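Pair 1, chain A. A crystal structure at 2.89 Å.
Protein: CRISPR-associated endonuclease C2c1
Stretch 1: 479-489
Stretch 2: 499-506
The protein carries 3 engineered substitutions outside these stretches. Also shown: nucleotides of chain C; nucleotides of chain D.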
# COMPACT_ATOMS: atom_id res chain seq x y z
N GLY A 479 9.26 -6.56 25.56
CA GLY A 479 9.08 -7.98 25.32
C GLY A 479 9.86 -8.47 24.13
O GLY A 479 10.27 -7.71 23.25
N ALA A 480 10.08 -9.78 24.10
CA ALA A 480 10.81 -10.45 23.04
C ALA A 480 10.04 -11.69 22.62
O ALA A 480 9.25 -12.23 23.39
CB ALA A 480 12.23 -10.83 23.46
N LYS A 481 10.27 -12.13 21.39
CA LYS A 481 9.64 -13.35 20.91
C LYS A 481 10.65 -14.17 20.12
O LYS A 481 11.49 -13.62 19.41
CB LYS A 481 8.39 -13.05 20.06
CG LYS A 481 8.64 -12.19 18.82
CD LYS A 481 7.37 -12.00 17.98
CE LYS A 481 6.71 -10.66 18.24
NZ LYS A 481 6.02 -10.64 19.56
N ILE A 482 10.56 -15.49 20.27
CA ILE A 482 11.48 -16.41 19.63
C ILE A 482 10.91 -16.82 18.28
O ILE A 482 9.83 -17.42 18.20
CB ILE A 482 11.73 -17.64 20.51
CG1 ILE A 482 12.54 -17.24 21.74
CG2 ILE A 482 12.44 -18.73 19.73
CD1 ILE A 482 12.62 -18.32 22.77
N GLN A 483 11.65 -16.51 17.21
CA GLN A 483 11.20 -16.76 15.85
C GLN A 483 12.19 -17.64 15.10
O GLN A 483 13.39 -17.65 15.40
CB GLN A 483 11.02 -15.46 15.07
CG GLN A 483 10.17 -14.41 15.72
CD GLN A 483 10.00 -13.21 14.82
OE1 GLN A 483 9.66 -12.12 15.28
NE2 GLN A 483 10.24 -13.41 13.53
N CYS A 484 11.66 -18.36 14.12
CA CYS A 484 12.43 -19.06 13.10
C CYS A 484 11.96 -18.58 11.73
O CYS A 484 10.91 -17.95 11.60
CB CYS A 484 12.27 -20.58 13.22
SG CYS A 484 12.71 -21.26 14.83
N ARG A 485 12.75 -18.89 10.71
CA ARG A 485 12.37 -18.55 9.34
C ARG A 485 11.21 -19.43 8.88
O ARG A 485 11.13 -20.61 9.22
CB ARG A 485 13.55 -18.73 8.40
CG ARG A 485 14.75 -17.85 8.68
CD ARG A 485 15.94 -18.30 7.83
NE ARG A 485 17.03 -17.34 7.84
CZ ARG A 485 17.13 -16.30 7.01
NH1 ARG A 485 16.19 -16.10 6.10
NH2 ARG A 485 18.16 -15.48 7.10
N ARG A 486 10.31 -18.84 8.08
CA ARG A 486 9.17 -19.61 7.58
C ARG A 486 9.62 -20.78 6.71
O ARG A 486 8.98 -21.84 6.71
CB ARG A 486 8.22 -18.71 6.80
CG ARG A 486 7.41 -17.74 7.65
CD ARG A 486 6.49 -18.49 8.60
NE ARG A 486 5.37 -17.67 9.06
CZ ARG A 486 4.10 -17.85 8.69
NH1 ARG A 486 3.79 -18.84 7.86
NH2 ARG A 486 3.15 -17.06 9.15
N ASP A 487 10.72 -20.62 5.96
CA ASP A 487 11.19 -21.70 5.10
C ASP A 487 11.85 -22.82 5.89
O ASP A 487 11.72 -23.99 5.51
CB ASP A 487 12.14 -21.15 4.03
CG ASP A 487 13.29 -20.34 4.60
OD1 ASP A 487 13.62 -20.51 5.79
OD2 ASP A 487 13.87 -19.52 3.86
N GLN A 488 12.54 -22.51 6.98
CA GLN A 488 13.12 -23.51 7.86
C GLN A 488 12.13 -24.04 8.88
O GLN A 488 12.55 -24.61 9.90
CB GLN A 488 14.35 -22.95 8.57
CG GLN A 488 15.53 -22.68 7.67
CD GLN A 488 16.69 -22.06 8.42
OE1 GLN A 488 16.68 -21.99 9.65
NE2 GLN A 488 17.69 -21.60 7.68
N LEU A 489 10.84 -23.88 8.64
CA LEU A 489 9.79 -24.28 9.56
C LEU A 489 9.08 -25.56 9.12
O LEU A 489 9.03 -26.53 9.88
CB LEU A 489 8.76 -23.15 9.70
CG LEU A 489 8.24 -22.80 11.08
CD1 LEU A 489 9.39 -22.58 12.05
CD2 LEU A 489 7.39 -21.55 10.96
N ARG A 499 18.96 -25.25 11.60
CA ARG A 499 17.80 -24.40 11.86
C ARG A 499 18.17 -23.21 12.74
O ARG A 499 18.36 -23.35 13.95
CB ARG A 499 16.68 -25.20 12.54
CG ARG A 499 15.40 -24.39 12.77
CD ARG A 499 14.45 -25.09 13.73
NE ARG A 499 14.08 -26.43 13.30
CZ ARG A 499 13.02 -26.72 12.55
NH1 ARG A 499 12.22 -25.74 12.15
NH2 ARG A 499 12.76 -27.97 12.20
N ASP A 500 18.27 -22.04 12.12
CA ASP A 500 18.59 -20.82 12.85
C ASP A 500 17.41 -20.40 13.72
O ASP A 500 16.25 -20.56 13.36
CB ASP A 500 18.96 -19.70 11.88
CG ASP A 500 20.17 -20.03 11.03
OD1 ASP A 500 21.06 -20.78 11.51
OD2 ASP A 500 20.25 -19.54 9.89
N VAL A 501 17.73 -19.83 14.89
CA VAL A 501 16.74 -19.32 15.83
C VAL A 501 17.05 -17.86 16.11
O VAL A 501 18.21 -17.50 16.37
CB VAL A 501 16.71 -20.14 17.13
CG1 VAL A 501 15.62 -19.64 18.06
CG2 VAL A 501 16.49 -21.60 16.81
N TYR A 502 16.02 -17.01 16.05
CA TYR A 502 16.16 -15.58 16.27
C TYR A 502 15.35 -15.16 17.49
O TYR A 502 14.39 -15.83 17.89
CB TYR A 502 15.68 -14.78 15.05
CG TYR A 502 16.44 -15.04 13.77
CD1 TYR A 502 17.44 -14.18 13.34
CD2 TYR A 502 16.15 -16.15 12.99
CE1 TYR A 502 18.13 -14.42 12.17
CE2 TYR A 502 16.84 -16.40 11.82
CZ TYR A 502 17.83 -15.54 11.41
OH TYR A 502 18.52 -15.78 10.25
N LEU A 503 15.75 -14.04 18.09
CA LEU A 503 14.99 -13.40 19.15
C LEU A 503 14.59 -12.01 18.67
O LEU A 503 15.45 -11.18 18.37
CB LEU A 503 15.78 -13.31 20.45
CG LEU A 503 14.95 -12.76 21.62
CD1 LEU A 503 13.84 -13.74 21.96
CD2 LEU A 503 15.78 -12.49 22.84
N ASN A 504 13.29 -11.75 18.61
CA ASN A 504 12.77 -10.48 18.13
C ASN A 504 12.53 -9.61 19.35
O ASN A 504 11.55 -9.79 20.07
CB ASN A 504 11.50 -10.70 17.33
CG ASN A 504 11.07 -9.48 16.55
OD1 ASN A 504 11.24 -8.34 16.98
ND2 ASN A 504 10.50 -9.72 15.38
N VAL A 505 13.43 -8.66 19.59
CA VAL A 505 13.40 -7.85 20.80
C VAL A 505 12.72 -6.52 20.51
O VAL A 505 13.11 -5.81 19.57
CB VAL A 505 14.81 -7.62 21.36
CG1 VAL A 505 14.73 -6.73 22.57
CG2 VAL A 505 15.46 -8.95 21.71
N SER A 506 11.72 -6.18 21.31
CA SER A 506 11.04 -4.90 21.22
C SER A 506 11.78 -3.87 22.06
O SER A 506 12.03 -4.10 23.25
CB SER A 506 9.59 -5.02 21.68
OG SER A 506 8.87 -5.94 20.88
P DG C 20 0.65 -7.16 24.89
OP1 DG C 20 0.65 -7.91 26.16
OP2 DG C 20 0.06 -5.81 24.80
O5' DG C 20 2.15 -7.03 24.35
C5' DG C 20 2.96 -8.19 24.25
C4' DG C 20 4.32 -7.84 23.67
O4' DG C 20 4.23 -7.69 22.24
C3' DG C 20 4.92 -6.53 24.14
O3' DG C 20 5.51 -6.69 25.43
C2' DG C 20 5.97 -6.31 23.06
C1' DG C 20 5.25 -6.81 21.81
N9 DG C 20 4.65 -5.73 21.03
C8 DG C 20 3.40 -5.20 21.19
N7 DG C 20 3.14 -4.22 20.36
C5 DG C 20 4.31 -4.10 19.60
C6 DG C 20 4.63 -3.21 18.55
O6 DG C 20 3.92 -2.32 18.05
N1 DG C 20 5.92 -3.43 18.07
C2 DG C 20 6.78 -4.38 18.54
N2 DG C 20 7.98 -4.45 17.95
N3 DG C 20 6.50 -5.22 19.53
C4 DG C 20 5.25 -5.02 20.01
P U D 31 20.75 -13.13 8.82
OP1 U D 31 20.02 -14.41 8.66
OP2 U D 31 21.98 -12.87 8.03
O5' U D 31 19.71 -11.97 8.51
C5' U D 31 18.34 -12.14 8.85
C4' U D 31 17.51 -11.04 8.26
O4' U D 31 17.90 -9.77 8.84
C3' U D 31 17.67 -10.82 6.77
O3' U D 31 16.91 -11.75 6.01
C2' U D 31 17.23 -9.38 6.59
O2' U D 31 15.82 -9.27 6.61
C1' U D 31 17.77 -8.75 7.88
N1 U D 31 19.10 -8.11 7.70
C2 U D 31 19.13 -6.81 7.25
O2 U D 31 18.12 -6.19 6.97
N3 U D 31 20.38 -6.26 7.12
C4 U D 31 21.57 -6.88 7.41
O4 U D 31 22.61 -6.25 7.25
C5 U D 31 21.46 -8.22 7.89
C6 U D 31 20.25 -8.78 8.02
P G D 95 7.70 -9.49 11.13
OP1 G D 95 8.51 -10.64 10.66
OP2 G D 95 6.91 -8.67 10.18
O5' G D 95 6.71 -10.00 12.27
C5' G D 95 7.18 -10.85 13.31
C4' G D 95 6.04 -11.41 14.11
O4' G D 95 5.49 -10.37 14.96
C3' G D 95 4.86 -11.89 13.30
O3' G D 95 5.06 -13.18 12.76
C2' G D 95 3.70 -11.78 14.28
O2' G D 95 3.67 -12.90 15.15
C1' G D 95 4.10 -10.56 15.10
N9 G D 95 3.42 -9.31 14.69
C8 G D 95 3.91 -8.29 13.91
N7 G D 95 3.05 -7.31 13.76
C5 G D 95 1.94 -7.70 14.50
C6 G D 95 0.70 -7.06 14.73
O6 G D 95 0.31 -5.97 14.31
N1 G D 95 -0.13 -7.82 15.54
C2 G D 95 0.19 -9.04 16.06
N2 G D 95 -0.75 -9.63 16.83
N3 G D 95 1.34 -9.66 15.86
C4 G D 95 2.16 -8.93 15.08

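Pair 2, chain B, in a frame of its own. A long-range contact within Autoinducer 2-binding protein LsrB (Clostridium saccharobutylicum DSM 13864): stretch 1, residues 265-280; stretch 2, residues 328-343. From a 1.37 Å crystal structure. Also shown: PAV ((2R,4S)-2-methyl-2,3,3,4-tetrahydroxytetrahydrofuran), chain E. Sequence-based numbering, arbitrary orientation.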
# COMPACT_ATOMS: atom_id res chain seq x y z
N LEU B 265 16.99 9.35 6.86
CA LEU B 265 15.70 10.02 6.72
C LEU B 265 15.13 10.27 8.10
O LEU B 265 15.42 9.56 9.06
CB LEU B 265 14.69 9.23 5.84
CG LEU B 265 13.90 8.09 6.51
CD1 LEU B 265 12.77 7.61 5.59
CD2 LEU B 265 14.81 6.91 6.83
N THR B 266 14.23 11.24 8.17
CA THR B 266 13.63 11.63 9.43
C THR B 266 12.30 10.96 9.69
O THR B 266 11.97 10.68 10.84
CB THR B 266 13.39 13.17 9.39
OG1 THR B 266 14.64 13.83 9.12
CG2 THR B 266 12.82 13.66 10.71
N ARG B 267 11.49 10.71 8.65
CA ARG B 267 10.08 10.48 8.87
C ARG B 267 9.52 9.70 7.69
O ARG B 267 9.84 10.00 6.54
CB ARG B 267 9.37 11.84 8.98
CG ARG B 267 7.86 11.78 9.09
CD ARG B 267 7.30 13.21 9.23
NE ARG B 267 7.53 13.80 10.54
CZ ARG B 267 8.50 14.68 10.83
NH1 ARG B 267 9.38 15.04 9.90
NH2 ARG B 267 8.59 15.17 12.07
N TRP B 268 8.65 8.73 7.98
CA TRP B 268 7.92 7.99 6.95
C TRP B 268 6.66 7.48 7.62
O TRP B 268 6.47 7.69 8.82
CB TRP B 268 8.79 6.84 6.37
CG TRP B 268 8.95 5.67 7.29
CD1 TRP B 268 8.31 4.47 7.19
CD2 TRP B 268 9.82 5.57 8.43
NE1 TRP B 268 8.71 3.65 8.20
CE2 TRP B 268 9.62 4.30 9.00
CE3 TRP B 268 10.73 6.46 9.05
CZ2 TRP B 268 10.29 3.88 10.15
CZ3 TRP B 268 11.40 6.03 10.20
CH2 TRP B 268 11.17 4.75 10.73
N GLY B 269 5.79 6.81 6.86
CA GLY B 269 4.53 6.36 7.43
C GLY B 269 4.12 4.96 7.02
O GLY B 269 4.70 4.34 6.11
N LEU B 270 3.08 4.49 7.69
CA LEU B 270 2.37 3.28 7.28
C LEU B 270 1.07 3.24 8.08
O LEU B 270 0.41 4.28 8.23
CB LEU B 270 3.21 2.00 7.44
CG LEU B 270 2.72 0.87 6.50
CD1 LEU B 270 3.16 1.06 5.04
CD2 LEU B 270 3.16 -0.49 7.04
N TRP B 271 0.70 2.06 8.56
CA TRP B 271 -0.57 1.75 9.19
C TRP B 271 -0.40 0.30 9.64
O TRP B 271 0.64 -0.33 9.36
CB TRP B 271 -1.75 1.89 8.18
CG TRP B 271 -1.50 1.16 6.89
CD1 TRP B 271 -1.72 -0.18 6.65
CD2 TRP B 271 -0.92 1.68 5.68
NE1 TRP B 271 -1.31 -0.52 5.39
CE2 TRP B 271 -0.82 0.60 4.76
CE3 TRP B 271 -0.52 2.96 5.27
CZ2 TRP B 271 -0.31 0.78 3.47
CZ3 TRP B 271 -0.01 3.12 3.99
CH2 TRP B 271 0.10 2.03 3.10
N ASP B 272 -1.40 -0.26 10.32
CA ASP B 272 -1.23 -1.59 10.91
C ASP B 272 -1.53 -2.62 9.83
O ASP B 272 -2.67 -3.07 9.66
CB ASP B 272 -2.12 -1.74 12.13
CG ASP B 272 -1.91 -3.05 12.86
OD1 ASP B 272 -1.35 -4.01 12.29
OD2 ASP B 272 -2.36 -3.09 14.02
N CYS B 273 -0.50 -2.99 9.05
CA CYS B 273 -0.75 -3.91 7.94
C CYS B 273 -1.05 -5.33 8.40
O CYS B 273 -1.70 -6.07 7.66
CB CYS B 273 0.39 -3.88 6.92
SG CYS B 273 1.94 -4.54 7.55
N GLY B 274 -0.61 -5.72 9.60
CA GLY B 274 -0.99 -7.02 10.14
C GLY B 274 -2.47 -7.11 10.41
O GLY B 274 -3.12 -8.09 10.02
N ILE B 275 -3.04 -6.10 11.07
CA ILE B 275 -4.48 -6.10 11.29
C ILE B 275 -5.21 -5.94 9.96
O ILE B 275 -6.28 -6.53 9.76
CB ILE B 275 -4.90 -5.07 12.35
CG1 ILE B 275 -6.15 -5.57 13.10
CG2 ILE B 275 -5.23 -3.74 11.75
CD1 ILE B 275 -6.43 -4.81 14.36
N GLN B 276 -4.63 -5.20 9.02
CA GLN B 276 -5.26 -5.05 7.71
C GLN B 276 -5.37 -6.39 6.99
O GLN B 276 -6.43 -6.73 6.45
CB GLN B 276 -4.47 -4.05 6.87
CG GLN B 276 -5.17 -3.79 5.53
CD GLN B 276 -4.34 -2.94 4.59
OE1 GLN B 276 -3.16 -2.69 4.84
NE2 GLN B 276 -4.96 -2.45 3.53
N GLY B 277 -4.26 -7.15 6.94
CA GLY B 277 -4.33 -8.46 6.30
C GLY B 277 -5.32 -9.37 7.00
O GLY B 277 -6.09 -10.08 6.36
N ALA B 278 -5.32 -9.34 8.33
CA ALA B 278 -6.27 -10.14 9.09
C ALA B 278 -7.70 -9.74 8.75
O ALA B 278 -8.56 -10.60 8.56
CB ALA B 278 -6.01 -10.00 10.58
N MET B 279 -7.97 -8.44 8.69
CA MET B 279 -9.32 -7.99 8.38
C MET B 279 -9.76 -8.42 6.98
O MET B 279 -10.91 -8.82 6.79
CB MET B 279 -9.39 -6.47 8.51
CG MET B 279 -9.33 -5.98 9.97
SD MET B 279 -9.01 -4.21 10.06
CE MET B 279 -10.53 -3.60 9.37
N GLY B 280 -8.87 -8.30 5.99
CA GLY B 280 -9.21 -8.75 4.65
C GLY B 280 -9.56 -10.22 4.63
O GLY B 280 -10.55 -10.63 4.03
N VAL B 328 -16.24 -1.18 0.60
CA VAL B 328 -14.90 -0.93 1.12
C VAL B 328 -14.96 -0.82 2.64
O VAL B 328 -15.83 -0.14 3.19
CB VAL B 328 -14.35 0.39 0.53
CG1 VAL B 328 -13.02 0.79 1.18
CG2 VAL B 328 -14.24 0.31 -0.99
N VAL B 329 -13.99 -1.44 3.32
CA VAL B 329 -13.76 -1.22 4.75
C VAL B 329 -12.46 -0.43 4.86
O VAL B 329 -11.45 -0.82 4.26
CB VAL B 329 -13.66 -2.55 5.50
CG1 VAL B 329 -13.18 -2.34 6.92
CG2 VAL B 329 -15.02 -3.26 5.48
N LEU B 330 -12.49 0.68 5.60
CA LEU B 330 -11.32 1.54 5.79
C LEU B 330 -10.68 1.32 7.15
O LEU B 330 -11.37 1.29 8.18
CB LEU B 330 -11.77 3.01 5.70
CG LEU B 330 -12.15 3.46 4.28
CD1 LEU B 330 -12.95 4.77 4.29
CD2 LEU B 330 -10.92 3.55 3.39
N LEU B 331 -9.34 1.25 7.19
CA LEU B 331 -8.66 1.27 8.48
C LEU B 331 -8.92 2.61 9.17
O LEU B 331 -8.90 3.66 8.52
CB LEU B 331 -7.16 1.13 8.27
CG LEU B 331 -6.68 -0.22 7.76
CD1 LEU B 331 -5.16 -0.21 7.81
CD2 LEU B 331 -7.25 -1.38 8.57
N PRO B 332 -9.11 2.60 10.49
CA PRO B 332 -9.39 3.85 11.21
C PRO B 332 -8.19 4.75 11.41
O PRO B 332 -8.38 5.93 11.74
CB PRO B 332 -9.92 3.37 12.56
CG PRO B 332 -9.32 2.04 12.76
CD PRO B 332 -9.27 1.42 11.37
N GLU B 333 -6.97 4.27 11.27
CA GLU B 333 -5.85 5.16 11.52
C GLU B 333 -4.66 4.78 10.66
O GLU B 333 -4.53 3.64 10.21
CB GLU B 333 -5.48 5.28 13.00
CG GLU B 333 -4.66 4.15 13.52
CD GLU B 333 -4.48 4.24 15.03
OE1 GLU B 333 -5.16 5.07 15.66
OE2 GLU B 333 -3.68 3.45 15.58
N ARG B 334 -3.82 5.77 10.40
CA ARG B 334 -2.51 5.62 9.80
C ARG B 334 -1.47 6.14 10.79
O ARG B 334 -1.81 6.84 11.76
CB ARG B 334 -2.43 6.31 8.44
CG ARG B 334 -3.35 5.62 7.41
CD ARG B 334 -4.26 6.60 6.68
NE ARG B 334 -5.25 7.18 7.58
CZ ARG B 334 -6.37 6.58 7.95
NH1 ARG B 334 -6.69 5.36 7.52
NH2 ARG B 334 -7.18 7.21 8.79
N THR B 335 -0.20 5.81 10.55
CA THR B 335 0.86 6.01 11.53
C THR B 335 2.02 6.74 10.88
O THR B 335 2.47 6.36 9.80
CB THR B 335 1.35 4.66 12.08
OG1 THR B 335 0.21 3.90 12.53
CG2 THR B 335 2.32 4.89 13.24
N ILE B 336 2.54 7.77 11.56
CA ILE B 336 3.73 8.48 11.12
C ILE B 336 4.87 8.10 12.05
O ILE B 336 4.74 8.26 13.27
CB ILE B 336 3.52 10.00 11.09
CG1 ILE B 336 2.43 10.36 10.08
CG2 ILE B 336 4.80 10.70 10.73
CD1 ILE B 336 1.94 11.79 10.21
N PHE B 337 5.97 7.61 11.49
CA PHE B 337 7.13 7.17 12.27
C PHE B 337 8.25 8.20 12.20
O PHE B 337 8.53 8.76 11.13
CB PHE B 337 7.69 5.85 11.76
CG PHE B 337 6.69 4.75 11.65
CD1 PHE B 337 6.22 4.09 12.78
CD2 PHE B 337 6.22 4.35 10.40
CE1 PHE B 337 5.30 3.06 12.67
CE2 PHE B 337 5.30 3.30 10.30
CZ PHE B 337 4.82 2.68 11.43
N THR B 338 8.89 8.43 13.34
CA THR B 338 10.18 9.11 13.41
C THR B 338 11.04 8.34 14.40
O THR B 338 10.61 7.33 14.97
CB THR B 338 10.06 10.56 13.89
OG1 THR B 338 9.79 10.56 15.30
CG2 THR B 338 9.00 11.34 13.10
N LYS B 339 12.28 8.80 14.62
CA LYS B 339 13.10 8.13 15.61
C LYS B 339 12.46 8.15 16.99
O LYS B 339 12.81 7.33 17.84
CB LYS B 339 14.49 8.79 15.64
CG LYS B 339 14.50 10.18 16.29
CD LYS B 339 15.91 10.73 16.33
CE LYS B 339 15.89 12.20 16.70
NZ LYS B 339 15.22 12.44 18.01
N ASP B 340 11.52 9.08 17.24
CA ASP B 340 10.96 9.21 18.58
C ASP B 340 9.89 8.17 18.90
O ASP B 340 9.63 7.92 20.07
CB ASP B 340 10.37 10.61 18.76
CG ASP B 340 11.42 11.68 18.77
OD1 ASP B 340 12.59 11.36 19.12
OD2 ASP B 340 11.08 12.83 18.42
N ASN B 341 9.26 7.56 17.89
CA ASN B 341 8.28 6.51 18.17
C ASN B 341 8.53 5.20 17.45
O ASN B 341 7.81 4.23 17.74
CB ASN B 341 6.85 6.99 17.86
CG ASN B 341 6.62 7.25 16.37
OD1 ASN B 341 7.57 7.28 15.60
ND2 ASN B 341 5.35 7.39 15.96
N MET B 342 9.50 5.11 16.52
CA MET B 342 9.61 3.90 15.70
C MET B 342 9.88 2.67 16.55
O MET B 342 9.49 1.55 16.16
CB MET B 342 10.70 4.07 14.63
CG MET B 342 12.10 4.14 15.22
SD MET B 342 13.27 4.59 13.93
CE MET B 342 14.83 4.27 14.78
N ASN B 343 10.53 2.83 17.69
CA ASN B 343 10.87 1.68 18.51
C ASN B 343 9.69 1.17 19.32
O ASN B 343 9.82 0.15 20.01
CB ASN B 343 12.08 1.99 19.40
CG ASN B 343 13.32 2.25 18.59
OD1 ASN B 343 13.64 1.48 17.68
ND2 ASN B 343 14.00 3.36 18.87
O2 PAV E . 3.00 1.58 -0.20
C2 PAV E . 2.78 0.16 -0.01
C1 PAV E . 3.09 -0.29 1.43
O5 PAV E . 3.92 -0.49 -0.82
C5 PAV E . 3.50 -1.74 -1.15
C4 PAV E . 2.01 -1.85 -0.78
O4 PAV E . 1.27 -2.47 -1.83
C3 PAV E . 1.64 -0.38 -0.52
O3 PAV E . 0.60 -0.29 0.41
O13 PAV E . 1.31 0.25 -1.74
O HOH W 1 13.60 10.84 13.04
O HOH W 2 -3.52 1.37 11.29

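In both pairs two antiparallel strands lie side by side, their N-to-C directions 159° apart in pair 1 and 149° in pair 2, and the backbones of 14 central residues superpose with an RMSD of 0.8 Å. The hydrogen-bonded rungs coincide. Lys A481 with Asn A504 matches Trp B268 with Phe B337, and Gln A483 with Tyr A502 matches Leu B270 with Thr B335. Each rung carries a reciprocal couple of backbone bonds, such as Asn A504 N to Lys A481 O (2.7 Å) and Phe B337 N to Trp B268 O (2.7 Å), so the frame is fixed by the main chain and tolerates very different side chains.

The face bearing these four matched positions differs in chemistry. In pair 1 it is largely polar: Gln A483 extends along the face to the neighbouring rung, where its OE1 accepts from Asn A504 ND2 at 2.5 Å, while the aliphatic part of Lys A481 lies against the asparagine, CG to Asn A504 CB at 3.6 Å. In pair 2 three of the four positions are hydrophobic, Trp B268, Leu B270 and Phe B337, and the fourth is Thr B335. Phe B337 CB sits over the face of the Trp B268 six-membered ring, 3.6 Å from its centroid, and Phe B337 CE2 reaches Leu B270 CB at 3.8 Å. A diagonal contact thus joins the matched positions in both, polar in one and apolar in the other. Tyr A502, matched by the smaller Thr B335, extends to the RNA, its OH donating to OP1 of U31 at 2.6 Å.

On the other face, Ala A480 and Ile A482 are bridged by Leu A503, whose CD1 lies 3.6 Å from Ala A480 CB and 3.7 Å from Ile A482 CG1. Their counterparts are Arg B267, Gly B269 and Ile B336. The Ala A480–Leu A503 contact has its counterpart in Arg B267 CG to Ile B336 CG2 at 3.6 Å, while Gly B269 has no side chain to match the one Ile A482 offers Leu A503. Val A505 and Thr B338 nearly coincide in side-chain centre (0.6 Å); Val A505 CG2 approaches Ala A480 CB at 4.1 Å, whereas Thr B338 CG2 lies over one face of the Arg B267 guanidinium, 3.8 Å from Arg B267 NE.

Beyond the rungs, Cys A484 and Trp B271 align within 0.4 Å at CA. The compact cysteine keeps SG 4.3 Å from Val A501 CG2. Trp B271 CB lies 4.1 Å from Arg B334 CG, the residue that matches Val A501; its indole CD1 also packs 3.6 Å from Leu B331 CD1. At the next position, Arg A485 NH2 donates to OP1 of U31 (2.7 Å), while Asp B272 caps a helix, its OD1 accepting from Ile B275 N at 3.0 Å.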